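Local coordinates for protein dimethylsulfoniopropionate lyase (Roseovarius nubinhibens, PDB 4B29) that probably cleaves dimethylsulfoniopropionate to release dimethyl sulfide, and holds a zinc ion within a cupin-type fold, at residues 54-60 against 124-129; 23-28 against 91-96. All blocks are in the same frame, centred on the assembly; numbering follows the deposited sequence.

Contact 1 (54-60 against 124-129); sequences DLRWADR and SGHFLT
Strand 56-57 is an outermost strand of the chain's mixed beta-sheet and pairs antiparallel with strand 127-128, Arg56 facing Leu128 as the hydrogen-bonded pair and Trp57 facing Phe127 as the non-hydrogen-bonded one. Arg56 N donates to Leu128 O at 3.1 Å, while Leu128 N returns a 2.7 Å bond to Arg56 O. Ala58 N extends the pairing to His126 O. On one face of the sheet Trp57 swings its CG anti to the backbone N (chi1 173°) and turns the CE3 edge of its six-membered ring toward the face of Phe127. This offset edge-to-face pair has centroids 5.5 Å apart and planes at 65°. The far edge of the indole is tied down by NE1, which donates to the anti lone pair of Asp59 OD1. In this cupin-family protein the sheet continues inward from strand 127-128 to strand 115-122, and helix 24-41 packs against Trp57, His126 and Phe127. Leu128 lies on the other face, its CG 3.6 Å from Ala58 CB. At one end of the pairing Thr129 OG1 donates to Asp54 OD1 (2.8 Å) on the syn side, and Leu55 CD2 packs on Thr129 CG2. Toward the other end Arg60 reaches across: its extended chi1 and chi2 carry CD over one face of the His126 imidazole, and the bend at chi3 (-53°) then turns NE and the guanidinium toward Gly125 O, perpendicular to that ring. Arg60 NE and NH2 make weak bonds to Gly125 O, whereas Ser124 O sits over a guanidinium face, 3.1 Å from Arg60 CZ, and accepts a hydrogen bond from Arg99 NH2. A water joins Arg60 N, His126 O and His126 ND1, and His126 NE2 is hydrogen-bonded to Glu97 N.

Contact 2 (23-28 against 91-96); sequences SGRAAL and AAAPHV. With PO4 (phosphate ion), chain D; PO4 (phosphate ion), chain C.
His95 turns its imidazole onto the first turn of helix 24-41, where Gly24 meets it. From the His95 backbone, CB already touches Gly24 CA and, more loosely, Leu28 CD2. With CG placed beside its own backbone N (chi1 -61°), the ring presents a face to Gly24 CA, which is 3.4 Å from His95 ND1 and 3.7 Å from the ring centroid, 25° off the normal, a CH-pi contact over the face. His95 CD2 approaches Ala27 CB at 3.8 Å, and CE1 ends near Gly24 N, with Ser23 C over the same face. The contact thus joins the N-terminal turn of the first helix to the segment that leaves helix 83-92. Ser23 OG takes the N-H of Ala26 in an ST motif, and the phosphate of chain D sits at this helix start. It receives Arg25 N at 2.9 Å on O3 and also Gly24 N on O1; the positive end of the helix would favour such an anion. The phosphate of chain C is gripped at the guanidinium edge by Arg25 NE (to O3) and NH2 (to O2, 2.9 Å); both ions are probably from the crystallisation liquor. Deeper in, Leu28 CD2 touches both Ala92 CB and Val96 CG1, 3.6 Å from each, while Leu28 CD1 lies 4.0 Å from His95 O.

From the N terminus the chain passes through residues 23-28 at the start of helix 24-41, then 54-60, then 91-96, and finally 124-129. Contact 2 closes a largely helical loop when 91-96 returns to the first helix; contact 1 closes another when 127-128 comes alongside 56-57. Because the segments alternate, the two loops cross instead of nesting. Their centres are about 13 Å apart, and they touch directly: His126 ND1 packs 3.4 Å from Leu28 CD1, while Trp57 NE1 lies against Arg25 CZ. The first turns of helix 24-41 pack on both the segment after helix 83-92 and the outer strands of the mixed sheet, which also meet where His126 touches Val96.

Contact 1 (54-60 against 124-129)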
# COMPACT_ATOMS: atom_id res chain seq x y z
N ASP A 54 10.37 -12.56 -12.60
CA ASP A 54 9.38 -13.01 -13.57
C ASP A 54 8.14 -12.13 -13.72
O ASP A 54 7.11 -12.59 -14.19
CB ASP A 54 8.97 -14.45 -13.26
CG ASP A 54 8.25 -14.58 -11.93
OD1 ASP A 54 8.10 -13.57 -11.19
OD2 ASP A 54 7.81 -15.71 -11.61
N LEU A 55 8.19 -10.88 -13.26
CA LEU A 55 7.00 -10.03 -13.31
C LEU A 55 6.60 -9.77 -14.77
O LEU A 55 7.49 -9.47 -15.60
CB LEU A 55 7.27 -8.67 -12.61
CG LEU A 55 7.38 -8.76 -11.09
CD1 LEU A 55 8.21 -7.53 -10.64
CD2 LEU A 55 6.02 -8.62 -10.60
N ARG A 56 5.32 -9.98 -15.05
CA ARG A 56 4.77 -9.87 -16.44
C ARG A 56 3.61 -8.88 -16.43
O ARG A 56 2.65 -9.04 -15.68
CB ARG A 56 4.08 -11.22 -16.87
CG ARG A 56 4.88 -12.48 -17.01
CD ARG A 56 6.11 -12.31 -17.91
NE ARG A 56 7.07 -13.38 -17.60
CZ ARG A 56 8.39 -13.21 -17.48
NH1 ARG A 56 8.95 -12.01 -17.68
NH2 ARG A 56 9.14 -14.27 -17.19
N TRP A 57 3.63 -7.93 -17.38
CA TRP A 57 2.49 -7.05 -17.61
C TRP A 57 1.18 -7.81 -17.76
O TRP A 57 1.12 -8.74 -18.58
CB TRP A 57 2.76 -6.24 -18.90
CG TRP A 57 1.60 -5.43 -19.34
CD1 TRP A 57 0.80 -5.65 -20.47
CD2 TRP A 57 1.07 -4.25 -18.70
NE1 TRP A 57 -0.16 -4.68 -20.56
CE2 TRP A 57 -0.01 -3.79 -19.51
CE3 TRP A 57 1.43 -3.50 -17.54
CZ2 TRP A 57 -0.76 -2.63 -19.20
CZ3 TRP A 57 0.69 -2.33 -17.22
CH2 TRP A 57 -0.40 -1.92 -18.04
N ALA A 58 0.16 -7.49 -16.96
CA ALA A 58 -1.08 -8.26 -16.91
C ALA A 58 -2.16 -7.73 -17.86
O ALA A 58 -3.19 -8.40 -18.05
CB ALA A 58 -1.68 -8.25 -15.50
N ASP A 59 -1.96 -6.49 -18.32
CA ASP A 59 -3.00 -5.70 -19.02
C ASP A 59 -4.33 -5.64 -18.25
O ASP A 59 -5.42 -5.83 -18.80
CB ASP A 59 -3.22 -6.22 -20.44
CG ASP A 59 -3.63 -5.08 -21.39
OD1 ASP A 59 -2.73 -4.25 -21.74
OD2 ASP A 59 -4.81 -5.10 -21.81
N ARG A 60 -4.23 -5.33 -16.95
CA ARG A 60 -5.42 -5.22 -16.14
C ARG A 60 -5.97 -3.79 -16.33
O ARG A 60 -5.19 -2.85 -16.22
CB ARG A 60 -5.00 -5.44 -14.67
CG ARG A 60 -6.22 -5.38 -13.74
CD ARG A 60 -5.87 -5.63 -12.27
NE ARG A 60 -5.14 -6.88 -12.30
CZ ARG A 60 -5.69 -8.08 -12.16
NH1 ARG A 60 -6.98 -8.19 -11.85
NH2 ARG A 60 -4.91 -9.16 -12.30
N SER A 124 -2.71 -11.13 -8.64
CA SER A 124 -3.71 -10.30 -9.39
C SER A 124 -3.26 -8.83 -9.51
O SER A 124 -4.09 -7.90 -9.47
CB SER A 124 -5.13 -10.44 -8.87
OG SER A 124 -5.22 -10.47 -7.50
N GLY A 125 -1.96 -8.67 -9.66
CA GLY A 125 -1.35 -7.35 -9.80
C GLY A 125 -1.49 -6.79 -11.21
O GLY A 125 -1.91 -7.49 -12.17
N HIS A 126 -1.14 -5.52 -11.38
CA HIS A 126 -0.92 -5.02 -12.74
C HIS A 126 0.28 -5.69 -13.39
O HIS A 126 0.38 -5.71 -14.64
CB HIS A 126 -0.73 -3.49 -12.67
CG HIS A 126 -2.02 -2.80 -12.44
ND1 HIS A 126 -2.91 -2.56 -13.48
CD2 HIS A 126 -2.65 -2.41 -11.31
CE1 HIS A 126 -4.01 -2.02 -12.98
NE2 HIS A 126 -3.88 -1.92 -11.67
N PHE A 127 1.19 -6.25 -12.58
CA PHE A 127 2.19 -7.15 -13.10
C PHE A 127 2.03 -8.44 -12.34
O PHE A 127 1.81 -8.44 -11.13
CB PHE A 127 3.58 -6.58 -12.84
CG PHE A 127 3.79 -5.28 -13.59
CD1 PHE A 127 3.43 -4.07 -12.99
CD2 PHE A 127 4.32 -5.29 -14.87
CE1 PHE A 127 3.58 -2.85 -13.71
CE2 PHE A 127 4.51 -4.07 -15.59
CZ PHE A 127 4.14 -2.88 -15.00
N LEU A 128 2.01 -9.55 -13.08
CA LEU A 128 1.74 -10.86 -12.46
C LEU A 128 3.01 -11.53 -12.00
O LEU A 128 4.06 -11.54 -12.71
CB LEU A 128 1.03 -11.80 -13.49
CG LEU A 128 -0.31 -11.30 -14.06
CD1 LEU A 128 -0.92 -12.40 -14.98
CD2 LEU A 128 -1.38 -10.84 -12.96
N THR A 129 2.93 -12.10 -10.78
CA THR A 129 3.97 -12.97 -10.25
C THR A 129 3.33 -13.75 -9.11
O THR A 129 2.34 -13.31 -8.50
CB THR A 129 5.20 -12.20 -9.72
OG1 THR A 129 6.18 -13.13 -9.24
CG2 THR A 129 4.77 -11.22 -8.59
O HOH W 1 6.03 -16.40 -10.00
O HOH W 2 -1.77 -4.30 -15.94

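Contact 2 (23-28 against 91-96)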
# COMPACT_ATOMS: atom_id res chain seq x y z
N SER A 23 -0.65 6.88 -21.74
CA SER A 23 -0.45 5.38 -21.73
C SER A 23 -0.39 4.85 -20.30
O SER A 23 0.55 5.21 -19.51
CB SER A 23 0.78 4.93 -22.54
OG SER A 23 1.13 3.53 -22.35
N GLY A 24 -1.40 4.03 -19.97
CA GLY A 24 -1.43 3.26 -18.70
C GLY A 24 -0.21 2.36 -18.61
O GLY A 24 0.48 2.31 -17.58
N ARG A 25 0.10 1.67 -19.71
CA ARG A 25 1.26 0.77 -19.69
C ARG A 25 2.56 1.49 -19.34
O ARG A 25 3.39 1.01 -18.54
CB ARG A 25 1.34 -0.03 -21.02
CG ARG A 25 2.43 -1.07 -21.04
CD ARG A 25 2.67 -1.64 -22.50
NE ARG A 25 1.47 -2.32 -23.03
CZ ARG A 25 1.46 -3.63 -23.38
NH1 ARG A 25 2.54 -4.39 -23.16
NH2 ARG A 25 0.36 -4.16 -23.91
N ALA A 26 2.76 2.68 -19.90
CA ALA A 26 4.00 3.37 -19.65
C ALA A 26 4.07 3.87 -18.18
O ALA A 26 5.13 3.80 -17.57
CB ALA A 26 4.12 4.60 -20.63
N ALA A 27 2.96 4.37 -17.69
CA ALA A 27 2.88 4.97 -16.32
C ALA A 27 3.11 3.82 -15.32
O ALA A 27 3.84 3.99 -14.34
CB ALA A 27 1.56 5.62 -16.08
N LEU A 28 2.49 2.66 -15.57
CA LEU A 28 2.64 1.52 -14.62
C LEU A 28 4.01 0.91 -14.70
O LEU A 28 4.54 0.44 -13.69
CB LEU A 28 1.56 0.45 -14.82
CG LEU A 28 0.13 1.01 -14.57
CD1 LEU A 28 -0.86 -0.08 -14.52
CD2 LEU A 28 -0.02 1.91 -13.38
N ALA A 91 1.12 9.68 -10.69
CA ALA A 91 0.98 9.59 -12.17
C ALA A 91 0.26 8.31 -12.58
O ALA A 91 -0.46 8.29 -13.60
CB ALA A 91 2.33 9.69 -12.86
N ALA A 92 0.43 7.23 -11.80
CA ALA A 92 -0.27 5.96 -12.04
C ALA A 92 -1.71 5.94 -11.63
O ALA A 92 -2.46 5.07 -12.04
CB ALA A 92 0.48 4.79 -11.30
N ALA A 93 -2.12 6.87 -10.76
CA ALA A 93 -3.44 6.77 -10.15
C ALA A 93 -4.62 6.61 -11.12
O ALA A 93 -5.53 5.87 -10.83
CB ALA A 93 -3.68 7.92 -9.14
N PRO A 94 -4.60 7.33 -12.27
CA PRO A 94 -5.74 7.17 -13.21
C PRO A 94 -5.72 5.89 -14.03
O PRO A 94 -6.61 5.67 -14.86
CB PRO A 94 -5.57 8.36 -14.19
CG PRO A 94 -4.60 9.29 -13.56
CD PRO A 94 -3.70 8.43 -12.66
N HIS A 95 -4.73 5.04 -13.77
CA HIS A 95 -4.47 3.85 -14.61
C HIS A 95 -4.55 2.56 -13.83
O HIS A 95 -4.49 1.49 -14.44
CB HIS A 95 -3.09 3.95 -15.22
CG HIS A 95 -2.92 5.15 -16.09
ND1 HIS A 95 -3.65 5.32 -17.26
CD2 HIS A 95 -2.14 6.24 -15.97
CE1 HIS A 95 -3.32 6.48 -17.81
NE2 HIS A 95 -2.39 7.05 -17.06
N VAL A 96 -4.68 2.65 -12.51
CA VAL A 96 -4.69 1.41 -11.72
C VAL A 96 -6.07 0.94 -11.39
O VAL A 96 -7.06 1.70 -11.47
CB VAL A 96 -3.85 1.54 -10.40
CG1 VAL A 96 -2.38 1.86 -10.71
CG2 VAL A 96 -4.47 2.59 -9.48
P PO4 D . -3.28 2.05 -21.86
O1 PO4 D . -3.21 3.55 -21.64
O2 PO4 D . -3.86 1.86 -23.26
O3 PO4 D . -1.92 1.35 -21.71
O4 PO4 D . -4.24 1.39 -20.89
P PO4 C . -2.34 -1.44 -23.86
O1 PO4 C . -3.08 -0.30 -24.56
O2 PO4 C . -1.71 -2.39 -24.80
O3 PO4 C . -1.17 -0.86 -23.08
O4 PO4 C . -3.38 -2.18 -23.07